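Local structure of (S)-ureidoglycine--glyoxylate transaminase (Bacillus subtilis, 3ISL) at residues P92-R96 and C117-F123; I128-I132 and A157-C162; E146-I152 and C319-V324; I348-S352 and I361-G365; K373-L377 and A403-Y407. The protein catalyses the pyridoxal-phosphate-dependent transfer of an amino group from (S)-ureidoglycine to glyoxylate, giving oxalurate and glycine in purine catabolism. All coordinates share one frame. Residue numbers count along the deposited sequence, not the author numbering.

Interaction 1: residues P92-R96 and C117-F123; sequences PIYGR and CEWGTVF
Y94, W119 and F123 bury the most surface here. Strand 88-93 ends at I93, whose O accepts a hydrogen bond from C117 N at 3.2 Å. The closest CA pair is Y94 and C117, 5.3 Å apart. Residues 118-121 then form a type II turn. G120 takes phi 109°, which suits glycine, and T121 N bonds E118 O at 3.0 Å. Y94 has chi1 p. Y94 CB lies 3.5 Å from C117 SG, and Y94 CD2 lies 4.2 Å from V122 CG1. Its hydroxyl bonds V143 O. W119, chi1 m, lays its indole over G95, where G95 CA makes a CH-pi contact, 3.8 Å from the centroid of the five-membered ring. F123, chi1 m, returns to the strand end, with CE2 3.6 Å from P92 CB. One water joins Y94 O (2.6 Å), G120 N (2.9 Å) and T121 O (2.8 Å). These loops follow neighbouring parallel strands at their C-terminal ends, the edge where fold type I PLP enzymes place the cofactor.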
# COMPACT_ATOMS: atom_id res chain seq x y z
N PRO A 92 5.67 0.41 -26.65
CA PRO A 92 6.75 1.23 -27.17
C PRO A 92 7.51 1.80 -25.98
O PRO A 92 6.94 2.51 -25.19
CB PRO A 92 6.03 2.36 -27.97
CG PRO A 92 4.56 2.03 -27.96
CD PRO A 92 4.37 1.10 -26.70
N ILE A 93 8.81 1.54 -25.93
CA ILE A 93 9.67 1.85 -24.81
C ILE A 93 10.70 2.93 -25.13
O ILE A 93 11.48 2.80 -26.07
CB ILE A 93 10.40 0.58 -24.42
CG1 ILE A 93 9.40 -0.44 -23.85
CG2 ILE A 93 11.52 0.87 -23.35
CD1 ILE A 93 9.99 -1.88 -23.98
N TYR A 94 10.67 4.03 -24.38
CA TYR A 94 11.67 5.09 -24.64
C TYR A 94 12.41 5.48 -23.34
O TYR A 94 13.18 6.45 -23.28
CB TYR A 94 11.02 6.30 -25.33
CG TYR A 94 9.87 6.92 -24.56
CD1 TYR A 94 8.58 6.34 -24.58
CD2 TYR A 94 10.08 8.04 -23.77
CE1 TYR A 94 7.57 6.92 -23.86
CE2 TYR A 94 9.09 8.61 -23.05
CZ TYR A 94 7.84 8.08 -23.10
OH TYR A 94 6.90 8.68 -22.32
N GLY A 95 12.18 4.69 -22.29
CA GLY A 95 12.95 4.86 -21.06
C GLY A 95 12.74 3.73 -20.09
O GLY A 95 12.19 2.70 -20.45
N ARG A 96 13.21 3.92 -18.85
CA ARG A 96 13.27 2.82 -17.90
C ARG A 96 11.91 2.25 -17.55
O ARG A 96 11.78 1.06 -17.37
CB ARG A 96 14.01 3.23 -16.60
CG ARG A 96 13.61 2.38 -15.36
CD ARG A 96 13.69 3.21 -14.02
NE ARG A 96 14.94 4.04 -13.91
CZ ARG A 96 15.04 5.30 -13.43
NH1 ARG A 96 13.98 5.98 -12.99
NH2 ARG A 96 16.23 5.90 -13.44
N CYS A 117 13.29 3.05 -28.71
CA CYS A 117 14.08 4.12 -29.29
C CYS A 117 15.13 4.66 -28.33
O CYS A 117 15.14 4.30 -27.14
CB CYS A 117 13.21 5.27 -29.84
SG CYS A 117 12.29 6.16 -28.61
N GLU A 118 15.98 5.54 -28.86
CA GLU A 118 17.05 6.12 -28.10
C GLU A 118 16.58 6.90 -26.87
O GLU A 118 15.74 7.78 -26.97
CB GLU A 118 17.91 7.06 -28.97
CG GLU A 118 19.36 6.86 -28.65
CD GLU A 118 20.27 8.02 -28.97
OE1 GLU A 118 21.40 7.73 -29.42
OE2 GLU A 118 19.91 9.20 -28.74
N TRP A 119 17.22 6.63 -25.74
CA TRP A 119 16.93 7.35 -24.53
C TRP A 119 17.28 8.82 -24.74
O TRP A 119 18.38 9.14 -25.19
CB TRP A 119 17.62 6.74 -23.30
CG TRP A 119 16.99 5.48 -22.84
CD1 TRP A 119 16.25 4.61 -23.59
CD2 TRP A 119 17.05 4.93 -21.52
NE1 TRP A 119 15.86 3.53 -22.81
CE2 TRP A 119 16.31 3.72 -21.53
CE3 TRP A 119 17.64 5.34 -20.32
CZ2 TRP A 119 16.16 2.92 -20.40
CZ3 TRP A 119 17.47 4.55 -19.18
CH2 TRP A 119 16.74 3.34 -19.25
N GLY A 120 16.29 9.67 -24.47
CA GLY A 120 16.40 11.11 -24.65
C GLY A 120 15.57 11.58 -25.83
O GLY A 120 15.44 12.79 -26.06
N THR A 121 15.02 10.64 -26.60
CA THR A 121 14.13 10.99 -27.70
C THR A 121 12.78 10.28 -27.46
O THR A 121 12.63 9.54 -26.43
CB THR A 121 14.73 10.59 -29.11
OG1 THR A 121 14.57 9.18 -29.32
CG2 THR A 121 16.25 10.94 -29.25
N VAL A 122 11.82 10.48 -28.36
CA VAL A 122 10.52 9.77 -28.33
C VAL A 122 10.24 9.21 -29.74
O VAL A 122 10.90 9.59 -30.68
CB VAL A 122 9.31 10.67 -27.83
CG1 VAL A 122 9.54 11.27 -26.41
CG2 VAL A 122 8.93 11.80 -28.86
N PHE A 123 9.22 8.36 -29.89
CA PHE A 123 8.75 7.88 -31.20
C PHE A 123 7.97 8.93 -32.02
O PHE A 123 7.28 9.75 -31.45
CB PHE A 123 7.83 6.67 -30.99
CG PHE A 123 8.54 5.48 -30.38
CD1 PHE A 123 9.22 4.58 -31.19
CD2 PHE A 123 8.53 5.28 -29.00
CE1 PHE A 123 9.87 3.47 -30.63
CE2 PHE A 123 9.14 4.18 -28.41
CZ PHE A 123 9.84 3.26 -29.24
O HOH W 1 13.55 8.97 -23.90

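Interaction 2: residues I128-I132 and A157-C162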
# COMPACT_ATOMS: atom_id res chain seq x y z
N ILE A 128 4.53 4.11 -34.33
CA ILE A 128 3.75 3.29 -33.38
C ILE A 128 2.43 2.77 -34.02
O ILE A 128 2.07 1.55 -33.95
CB ILE A 128 3.52 4.07 -32.04
CG1 ILE A 128 4.89 4.38 -31.40
CG2 ILE A 128 2.56 3.25 -31.06
CD1 ILE A 128 4.88 5.16 -30.10
N ILE A 129 1.69 3.72 -34.61
CA ILE A 129 0.39 3.44 -35.24
C ILE A 129 0.59 2.35 -36.35
O ILE A 129 -0.17 1.37 -36.42
CB ILE A 129 -0.21 4.74 -35.75
CG1 ILE A 129 -0.57 5.65 -34.54
CG2 ILE A 129 -1.34 4.47 -36.75
CD1 ILE A 129 -0.82 7.09 -34.98
N ARG A 130 1.66 2.44 -37.13
CA ARG A 130 1.98 1.35 -38.07
C ARG A 130 2.16 -0.06 -37.39
O ARG A 130 1.67 -1.09 -37.92
CB ARG A 130 3.19 1.75 -38.90
CG ARG A 130 3.62 0.78 -39.94
CD ARG A 130 3.09 1.23 -41.30
NE ARG A 130 3.95 0.73 -42.36
CZ ARG A 130 3.55 -0.09 -43.32
NH1 ARG A 130 2.27 -0.48 -43.39
NH2 ARG A 130 4.44 -0.46 -44.22
N GLU A 131 2.83 -0.11 -36.23
CA GLU A 131 2.95 -1.39 -35.48
C GLU A 131 1.67 -1.86 -34.91
O GLU A 131 1.45 -3.07 -34.85
CB GLU A 131 3.98 -1.32 -34.35
CG GLU A 131 5.34 -1.10 -34.93
CD GLU A 131 5.88 -2.34 -35.66
OE1 GLU A 131 5.74 -3.45 -35.14
OE2 GLU A 131 6.49 -2.16 -36.73
N ILE A 132 0.84 -0.94 -34.45
CA ILE A 132 -0.49 -1.26 -34.03
C ILE A 132 -1.22 -1.98 -35.16
O ILE A 132 -1.77 -3.06 -34.94
CB ILE A 132 -1.28 -0.04 -33.48
CG1 ILE A 132 -0.57 0.55 -32.20
CG2 ILE A 132 -2.76 -0.45 -33.14
CD1 ILE A 132 -1.23 1.85 -31.71
N ALA A 157 -2.69 10.74 -30.88
CA ALA A 157 -2.73 10.04 -32.19
C ALA A 157 -2.69 8.50 -31.93
O ALA A 157 -3.39 7.70 -32.60
CB ALA A 157 -1.57 10.55 -33.12
N ILE A 158 -1.97 8.13 -30.89
CA ILE A 158 -1.83 6.72 -30.54
C ILE A 158 -3.15 6.14 -29.99
O ILE A 158 -3.61 5.12 -30.44
CB ILE A 158 -0.65 6.52 -29.55
CG1 ILE A 158 0.65 6.76 -30.32
CG2 ILE A 158 -0.68 5.03 -28.93
CD1 ILE A 158 1.87 7.01 -29.40
N GLY A 159 -3.77 6.84 -29.06
CA GLY A 159 -5.09 6.44 -28.56
C GLY A 159 -6.16 6.37 -29.64
O GLY A 159 -6.93 5.42 -29.68
N GLU A 160 -6.19 7.34 -30.53
CA GLU A 160 -7.09 7.27 -31.68
C GLU A 160 -6.90 6.04 -32.54
O GLU A 160 -7.91 5.41 -32.96
CB GLU A 160 -7.02 8.55 -32.52
CG GLU A 160 -8.00 9.52 -31.84
CD GLU A 160 -7.81 10.96 -32.18
OE1 GLU A 160 -6.81 11.32 -32.85
OE2 GLU A 160 -8.70 11.73 -31.75
N ALA A 161 -5.66 5.63 -32.76
CA ALA A 161 -5.44 4.41 -33.57
C ALA A 161 -5.89 3.18 -32.74
O ALA A 161 -6.40 2.24 -33.32
CB ALA A 161 -3.96 4.29 -34.00
N CYS A 162 -5.71 3.21 -31.41
CA CYS A 162 -6.01 2.03 -30.53
C CYS A 162 -7.50 1.79 -30.59
O CYS A 162 -7.94 0.67 -30.81
CB CYS A 162 -5.56 2.22 -29.07
SG CYS A 162 -3.76 2.12 -28.84
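This is an apolar contact between two nearly parallel helices, 125-135 and 156-164, which lie side by side on the large mixed sheet. The short axes approach to 9.7 Å at an angle of 14°. I129 and A161 hold the closest CA atoms, 6.1 Å apart. I129 covers the outer part of the seam: its CG1 is 3.7 Å from A161 CB, and its CD1 is 4.0 Å from A157 CB. The small alanines leave room for this isoleucine. Nearer the sheet, I128 CD1 meets I158 CD1 at 3.6 Å. Strand 139-143, which lies between them in sequence along with the hairpin 145-152, runs beneath both, so the helices belong to successive beta-alpha-beta crossovers of the large PLP-binding domain. I128 and I158 both rest on M142 of that strand, while I132 and C162 both rest on V140. One turn after I128, I132 points toward the partner helix. I132 CD1 lies 3.8 Å from C162 SG and 4.3 Å from both A161 CB and I158 CG2.

Interaction 3: residues E146-I152 and C319-V324. With PLP (pyridoxal-5'-phosphate), chain C.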
# COMPACT_ATOMS: atom_id res chain seq x y z
N GLU A 146 8.51 9.70 -19.07
CA GLU A 146 9.62 8.88 -18.47
C GLU A 146 10.51 9.80 -17.71
O GLU A 146 11.22 10.63 -18.35
CB GLU A 146 10.57 8.31 -19.56
CG GLU A 146 10.16 7.04 -20.21
CD GLU A 146 10.31 5.84 -19.31
OE1 GLU A 146 11.01 5.93 -18.29
OE2 GLU A 146 9.76 4.79 -19.64
N THR A 147 10.54 9.66 -16.37
CA THR A 147 11.37 10.49 -15.57
C THR A 147 12.79 10.06 -15.74
O THR A 147 13.68 10.87 -15.50
CB THR A 147 11.05 10.42 -14.04
OG1 THR A 147 11.05 9.06 -13.62
CG2 THR A 147 9.70 11.01 -13.76
N SER A 148 13.00 8.80 -16.13
CA SER A 148 14.35 8.27 -16.30
C SER A 148 15.09 9.06 -17.39
O SER A 148 16.27 9.22 -17.34
CB SER A 148 14.31 6.75 -16.64
OG SER A 148 13.64 6.53 -17.90
N THR A 149 14.37 9.51 -18.40
CA THR A 149 14.98 10.20 -19.54
C THR A 149 14.54 11.67 -19.63
O THR A 149 15.13 12.45 -20.33
CB THR A 149 14.76 9.46 -20.87
OG1 THR A 149 13.41 9.60 -21.33
CG2 THR A 149 15.17 7.94 -20.79
N GLY A 150 13.52 12.04 -18.88
CA GLY A 150 12.95 13.40 -18.92
C GLY A 150 12.10 13.73 -20.14
O GLY A 150 11.89 14.91 -20.44
N ARG A 151 11.62 12.71 -20.87
CA ARG A 151 10.82 12.95 -22.09
C ARG A 151 9.39 12.64 -21.79
O ARG A 151 9.11 11.77 -21.01
CB ARG A 151 11.29 12.09 -23.29
CG ARG A 151 12.74 12.36 -23.69
CD ARG A 151 12.93 13.79 -24.20
NE ARG A 151 13.42 14.79 -23.26
CZ ARG A 151 14.53 14.68 -22.57
NH1 ARG A 151 15.17 13.55 -22.66
NH2 ARG A 151 14.99 15.63 -21.77
N ILE A 152 8.52 13.47 -22.36
CA ILE A 152 7.09 13.27 -22.37
C ILE A 152 6.68 12.95 -23.81
O ILE A 152 7.17 13.58 -24.79
CB ILE A 152 6.32 14.47 -21.71
CG1 ILE A 152 4.85 14.11 -21.46
CG2 ILE A 152 6.51 15.76 -22.44
CD1 ILE A 152 4.08 15.21 -20.57
N CYS A 319 10.47 17.34 -26.88
CA CYS A 319 9.61 16.52 -26.07
C CYS A 319 10.11 16.56 -24.61
O CYS A 319 10.16 15.53 -23.96
CB CYS A 319 9.60 15.07 -26.62
SG CYS A 319 11.31 14.33 -26.70
N LYS A 320 10.46 17.75 -24.09
CA LYS A 320 10.97 17.83 -22.74
C LYS A 320 9.81 17.70 -21.74
O LYS A 320 8.86 18.46 -21.78
CB LYS A 320 11.68 19.13 -22.44
CG LYS A 320 12.23 19.14 -20.96
CD LYS A 320 12.82 20.56 -20.57
CE LYS A 320 13.23 20.55 -19.11
NZ LYS A 320 12.01 20.49 -18.22
N MET A 321 9.91 16.75 -20.83
CA MET A 321 8.93 16.67 -19.74
C MET A 321 8.98 17.97 -18.88
O MET A 321 10.03 18.33 -18.37
CB MET A 321 9.23 15.44 -18.87
CG MET A 321 8.05 15.01 -17.97
SD MET A 321 8.26 13.41 -17.09
CE MET A 321 9.94 13.15 -17.29
N PRO A 322 7.84 18.63 -18.65
CA PRO A 322 7.95 19.96 -17.97
C PRO A 322 8.45 19.84 -16.52
O PRO A 322 9.25 20.69 -16.07
CB PRO A 322 6.49 20.53 -18.00
CG PRO A 322 5.82 19.76 -19.17
CD PRO A 322 6.44 18.32 -19.02
N VAL A 323 8.11 18.72 -15.88
CA VAL A 323 8.37 18.54 -14.44
C VAL A 323 9.70 17.88 -14.07
O VAL A 323 9.97 17.63 -12.89
CB VAL A 323 7.15 17.97 -13.65
CG1 VAL A 323 5.90 18.88 -13.89
CG2 VAL A 323 6.83 16.51 -14.09
N VAL A 324 10.57 17.65 -15.05
CA VAL A 324 11.88 17.10 -14.75
C VAL A 324 12.80 17.84 -15.66
O VAL A 324 12.44 18.12 -16.79
CB VAL A 324 11.92 15.56 -15.05
CG1 VAL A 324 13.31 15.00 -14.95
CG2 VAL A 324 11.00 14.79 -14.06
N1 PLP C . 6.10 4.79 -13.40
C2 PLP C . 6.77 6.06 -13.69
C2A PLP C . 6.72 6.75 -14.92
C3 PLP C . 7.56 6.71 -12.73
O3 PLP C . 8.18 7.91 -12.99
C4 PLP C . 7.72 6.21 -11.45
C4A PLP C . 8.60 7.01 -10.41
C5 PLP C . 7.10 5.02 -11.14
C6 PLP C . 6.30 4.28 -12.07
C5A PLP C . 7.35 4.48 -9.76
O4P PLP C . 6.19 4.24 -9.13
P PLP C . 6.43 3.75 -7.64
O1P PLP C . 7.88 3.89 -7.21
O2P PLP C . 5.80 2.21 -7.74
O3P PLP C . 5.39 4.60 -6.63
O HOH W 2 13.49 16.57 -18.84
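The hairpin turn that carries T147 of the PLP pocket is tied here to residues 319-324, the approach to strand 324-328. T147 OG1 and PLP O3 are hydrogen-bonded at 3.2 Å. Behind the pocket, two backbone bonds join the segments at a single bridge between R151 and K320. M321 N donates to G150 O at 2.7 Å, and I152 N donates to C319 O at 3.1 Å. G150 turns with a positive phi of 75°. M321 reaches under this turn, with CE 3.0 Å from E146 O and 3.5 Å from T147 CA. I152 packs on the 319-324 segment, its CD1 4.2 Å from P322 CD. A water donates to both G150 O and V324 O, each at 2.8 Å. K320 forms a salt bridge with E299. T70, S71, R72 and Q197 also bind the cofactor, as does T267 of the second subunit. A PLP site at a dimer interface is typical of fold type I aminotransferases.

Interaction 4: residues I348-S352 and I361-G365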
# COMPACT_ATOMS: atom_id res chain seq x y z
N ILE A 348 19.42 19.50 0.53
CA ILE A 348 18.75 19.53 -0.78
C ILE A 348 18.87 18.21 -1.51
O ILE A 348 19.97 17.67 -1.60
CB ILE A 348 19.41 20.61 -1.69
CG1 ILE A 348 19.07 22.00 -1.14
CG2 ILE A 348 18.96 20.42 -3.17
CD1 ILE A 348 19.89 23.15 -1.93
N GLU A 349 17.76 17.67 -2.02
CA GLU A 349 17.85 16.36 -2.69
C GLU A 349 17.56 16.49 -4.16
O GLU A 349 16.52 16.98 -4.53
CB GLU A 349 16.86 15.33 -2.08
CG GLU A 349 17.35 13.90 -2.36
CD GLU A 349 16.23 12.84 -2.17
OE1 GLU A 349 15.13 13.22 -1.79
OE2 GLU A 349 16.48 11.63 -2.39
N ILE A 350 18.52 16.06 -4.99
CA ILE A 350 18.36 15.85 -6.44
C ILE A 350 18.68 14.40 -6.77
O ILE A 350 19.28 13.69 -5.97
CB ILE A 350 19.21 16.84 -7.34
CG1 ILE A 350 20.72 16.51 -7.24
CG2 ILE A 350 18.80 18.33 -7.02
CD1 ILE A 350 21.70 17.51 -8.10
N ALA A 351 18.28 13.96 -7.95
CA ALA A 351 18.40 12.55 -8.33
C ALA A 351 19.63 12.32 -9.21
O ALA A 351 19.95 13.16 -10.06
CB ALA A 351 17.12 12.12 -9.02
N SER A 352 20.30 11.20 -9.02
CA SER A 352 21.28 10.74 -10.00
C SER A 352 20.54 9.88 -11.02
O SER A 352 19.32 9.74 -10.95
CB SER A 352 22.39 9.90 -9.35
OG SER A 352 23.47 10.72 -8.89
N ILE A 361 23.91 12.52 -16.07
CA ILE A 361 22.93 13.56 -15.77
C ILE A 361 22.54 13.57 -14.33
O ILE A 361 22.51 12.53 -13.66
CB ILE A 361 21.59 13.44 -16.62
CG1 ILE A 361 21.00 12.02 -16.60
CG2 ILE A 361 21.76 13.97 -18.02
CD1 ILE A 361 19.46 11.95 -17.02
N TRP A 362 22.21 14.76 -13.84
CA TRP A 362 21.35 14.82 -12.63
C TRP A 362 19.98 15.10 -13.11
O TRP A 362 19.85 15.71 -14.15
CB TRP A 362 21.72 15.95 -11.67
CG TRP A 362 23.13 15.92 -11.15
CD1 TRP A 362 23.65 15.10 -10.15
CD2 TRP A 362 24.18 16.82 -11.53
NE1 TRP A 362 25.00 15.45 -9.92
CE2 TRP A 362 25.34 16.49 -10.75
CE3 TRP A 362 24.27 17.85 -12.48
CZ2 TRP A 362 26.59 17.17 -10.91
CZ3 TRP A 362 25.50 18.54 -12.64
CH2 TRP A 362 26.65 18.17 -11.87
N ARG A 363 18.96 14.67 -12.35
CA ARG A 363 17.59 15.00 -12.69
C ARG A 363 16.97 15.86 -11.60
O ARG A 363 16.89 15.46 -10.44
CB ARG A 363 16.76 13.73 -12.93
CG ARG A 363 17.29 12.88 -14.06
CD ARG A 363 16.52 11.59 -14.18
NE ARG A 363 16.89 10.68 -13.13
CZ ARG A 363 16.04 9.90 -12.48
NH1 ARG A 363 14.76 9.88 -12.78
NH2 ARG A 363 16.49 9.11 -11.53
N ILE A 364 16.51 17.06 -11.96
CA ILE A 364 15.95 17.92 -10.94
C ILE A 364 14.44 17.93 -11.22
O ILE A 364 14.04 18.33 -12.31
CB ILE A 364 16.53 19.31 -10.96
CG1 ILE A 364 18.08 19.25 -10.88
CG2 ILE A 364 15.84 20.24 -9.86
CD1 ILE A 364 18.80 20.61 -10.89
N GLY A 365 13.65 17.46 -10.24
CA GLY A 365 12.18 17.41 -10.32
C GLY A 365 11.64 18.75 -9.85
O GLY A 365 12.26 19.40 -8.97
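I361 opens the second segment, beside the end of 348-352; its O lies 4.2 Å from S352 C. Over the indole of W362, next in line, sits I350 CD1, 4.0 Å from the centroid of the five-membered ring, in a CH-pi contact. The indole NE1 bonds G335 O. W362 CA also makes a CA-H...O contact with A351 O at 3.4 Å. R363 then pairs with A351 as an antiparallel hydrogen-bonded pair, CA atoms 5.1 Å apart. R363 N donates to A351 O at 2.9 Å, and A351 N donates to R363 O at 3.2 Å. The R363 side chain continues the link: NH2 donates to S352 O at 3.0 Å, and NE gives a weak bond to the same atom, S352 O, at 3.4 Å. A351 CB lies over a face of the guanidinium, 4.0 Å from R363 NH2. I364 follows, its CG1 4.0 Å from I350 CG2. Strand 361-365 also pairs with strand 324-328, so this single bridge adds residues 350-352 along its other edge. R363 NH1 reaches T147 O in the cofactor loop. With backbone carbonyls of S352 and T147 as acceptors, the R363 side chain is held about 7 Å from the PLP at nearest atoms.

Interaction 5: residues K373-L377 and A403-Y407; sequences KENVL and ALDVY
K373 lays its side chain over one face of the Y407 ring. K373 NZ is 3.5 Å from the Y407 ring centroid and 21° off the normal, a cation-pi contact. K373 CB is 3.9 Å from the Y407 centroid, a CH-pi contact. K373 takes chi1 p, chi2 t and chi3 m, which folds the chain back so that both ends reach the ring. Residues 373-377 form the first turn of helix 373-389, and residues 403-407 lie in helix 398-408 near the end of the model. The short axes run antiparallel at 160° and come no closer than 11.3 Å. The nearest CA atoms are K373 and Y407, 8.0 Å, and L377 and A403, 7.1 Å. Y407 has chi1 m and points toward the partner helix, filling the wide gap. V376 CG1 and L377 CD1 lie at the ring edge, 4.2 Å and 3.9 Å from Y407 CE2. One turn before Y407, A403 CB meets L377 CD1 at 3.8 Å, and L377 CD2 meets L404 CD2 at 4.1 Å. The contact joins two C-terminal helices of the small domain, far from the cofactor. The Y407 hydroxyl bonds H298 ND1 of helix 288-308, and the ring also meets H297. The chemistry is therefore mixed: a lysine charge rests on an aromatic face, aliphatic groups line the ring edge, and the hydroxyl finds its polar partner in a third helix.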
# COMPACT_ATOMS: atom_id res chain seq x y z
N LYS A 373 8.70 28.65 -5.97
CA LYS A 373 9.84 29.54 -6.19
C LYS A 373 10.95 29.43 -5.15
O LYS A 373 12.11 29.48 -5.52
CB LYS A 373 9.38 30.96 -6.27
CG LYS A 373 9.18 31.67 -4.93
CD LYS A 373 8.52 33.07 -5.20
CE LYS A 373 9.50 33.89 -6.00
NZ LYS A 373 10.56 32.85 -6.36
N GLU A 374 10.61 29.21 -3.88
CA GLU A 374 11.62 29.09 -2.83
C GLU A 374 12.59 27.90 -3.08
O GLU A 374 13.83 28.02 -2.86
CB GLU A 374 10.97 28.95 -1.42
CG GLU A 374 10.17 30.23 -0.99
CD GLU A 374 8.68 30.15 -1.37
OE1 GLU A 374 8.28 29.39 -2.29
OE2 GLU A 374 7.90 30.85 -0.73
N ASN A 375 12.02 26.77 -3.51
CA ASN A 375 12.78 25.53 -3.75
C ASN A 375 13.60 25.69 -5.05
O ASN A 375 14.78 25.28 -5.14
CB ASN A 375 11.83 24.34 -3.92
CG ASN A 375 11.55 23.64 -2.69
OD1 ASN A 375 11.20 22.43 -2.70
ND2 ASN A 375 11.70 24.34 -1.58
N VAL A 376 13.00 26.32 -6.05
CA VAL A 376 13.74 26.56 -7.26
C VAL A 376 14.94 27.46 -6.98
O VAL A 376 16.03 27.19 -7.40
CB VAL A 376 12.84 27.16 -8.34
CG1 VAL A 376 13.71 27.79 -9.40
CG2 VAL A 376 12.01 26.02 -8.96
N LEU A 377 14.75 28.53 -6.23
CA LEU A 377 15.89 29.38 -5.83
C LEU A 377 16.94 28.63 -4.98
O LEU A 377 18.15 28.76 -5.22
CB LEU A 377 15.37 30.62 -5.09
CG LEU A 377 15.00 31.93 -5.80
CD1 LEU A 377 15.14 32.03 -7.30
CD2 LEU A 377 13.76 32.66 -5.29
N ALA A 403 17.15 33.34 -12.55
CA ALA A 403 15.86 32.82 -12.07
C ALA A 403 15.04 33.98 -11.51
O ALA A 403 13.86 34.03 -11.77
CB ALA A 403 16.04 31.70 -11.02
N LEU A 404 15.67 34.94 -10.81
CA LEU A 404 14.94 36.11 -10.29
C LEU A 404 14.34 36.99 -11.39
O LEU A 404 13.22 37.46 -11.26
CB LEU A 404 15.75 36.94 -9.29
CG LEU A 404 15.98 36.26 -7.92
CD1 LEU A 404 17.13 36.93 -7.13
CD2 LEU A 404 14.67 36.21 -7.12
N ASP A 405 15.12 37.27 -12.44
CA ASP A 405 14.56 37.88 -13.65
C ASP A 405 13.29 37.18 -14.13
O ASP A 405 12.32 37.84 -14.42
CB ASP A 405 15.59 37.92 -14.75
CG ASP A 405 16.75 38.86 -14.41
OD1 ASP A 405 16.58 39.66 -13.46
OD2 ASP A 405 17.82 38.80 -15.06
N VAL A 406 13.29 35.86 -14.26
CA VAL A 406 12.04 35.26 -14.72
C VAL A 406 10.90 35.42 -13.74
O VAL A 406 9.73 35.61 -14.16
CB VAL A 406 12.14 33.84 -15.40
CG1 VAL A 406 13.53 33.28 -15.42
CG2 VAL A 406 11.09 32.89 -14.89
N TYR A 407 11.21 35.42 -12.44
CA TYR A 407 10.15 35.55 -11.43
C TYR A 407 9.64 36.98 -11.39
O TYR A 407 8.45 37.20 -11.18
CB TYR A 407 10.59 35.10 -10.03
CG TYR A 407 10.62 33.59 -9.89
CD1 TYR A 407 9.50 32.82 -10.24
CD2 TYR A 407 11.76 32.92 -9.38
CE1 TYR A 407 9.52 31.41 -10.15
CE2 TYR A 407 11.78 31.52 -9.27
CZ TYR A 407 10.68 30.78 -9.63
OH TYR A 407 10.73 29.41 -9.50

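Overall arrangement
Interactions 1, 3 and 4 form a connected set near the PLP. R96 N and S148 OG, 2.8 Å apart, join interaction 1 to interaction 3. T147 O and R363 NH1, 3.1 Å apart, join interaction 3 to interaction 4. T147 bonds the cofactor itself, while the side chains of R96 and R363 lie about 6 and 7 Å from it. Their like charges come close, R96 NH2 to R363 NH2 at 3.7 Å. Interaction 2 touches interaction 1 through F123 CB and I128 CD1, 3.4 Å apart, where the loop before helix 125-135 meets that helix. Interaction 5 is peripheral: its nearest atoms are about 6 Å from interaction 4.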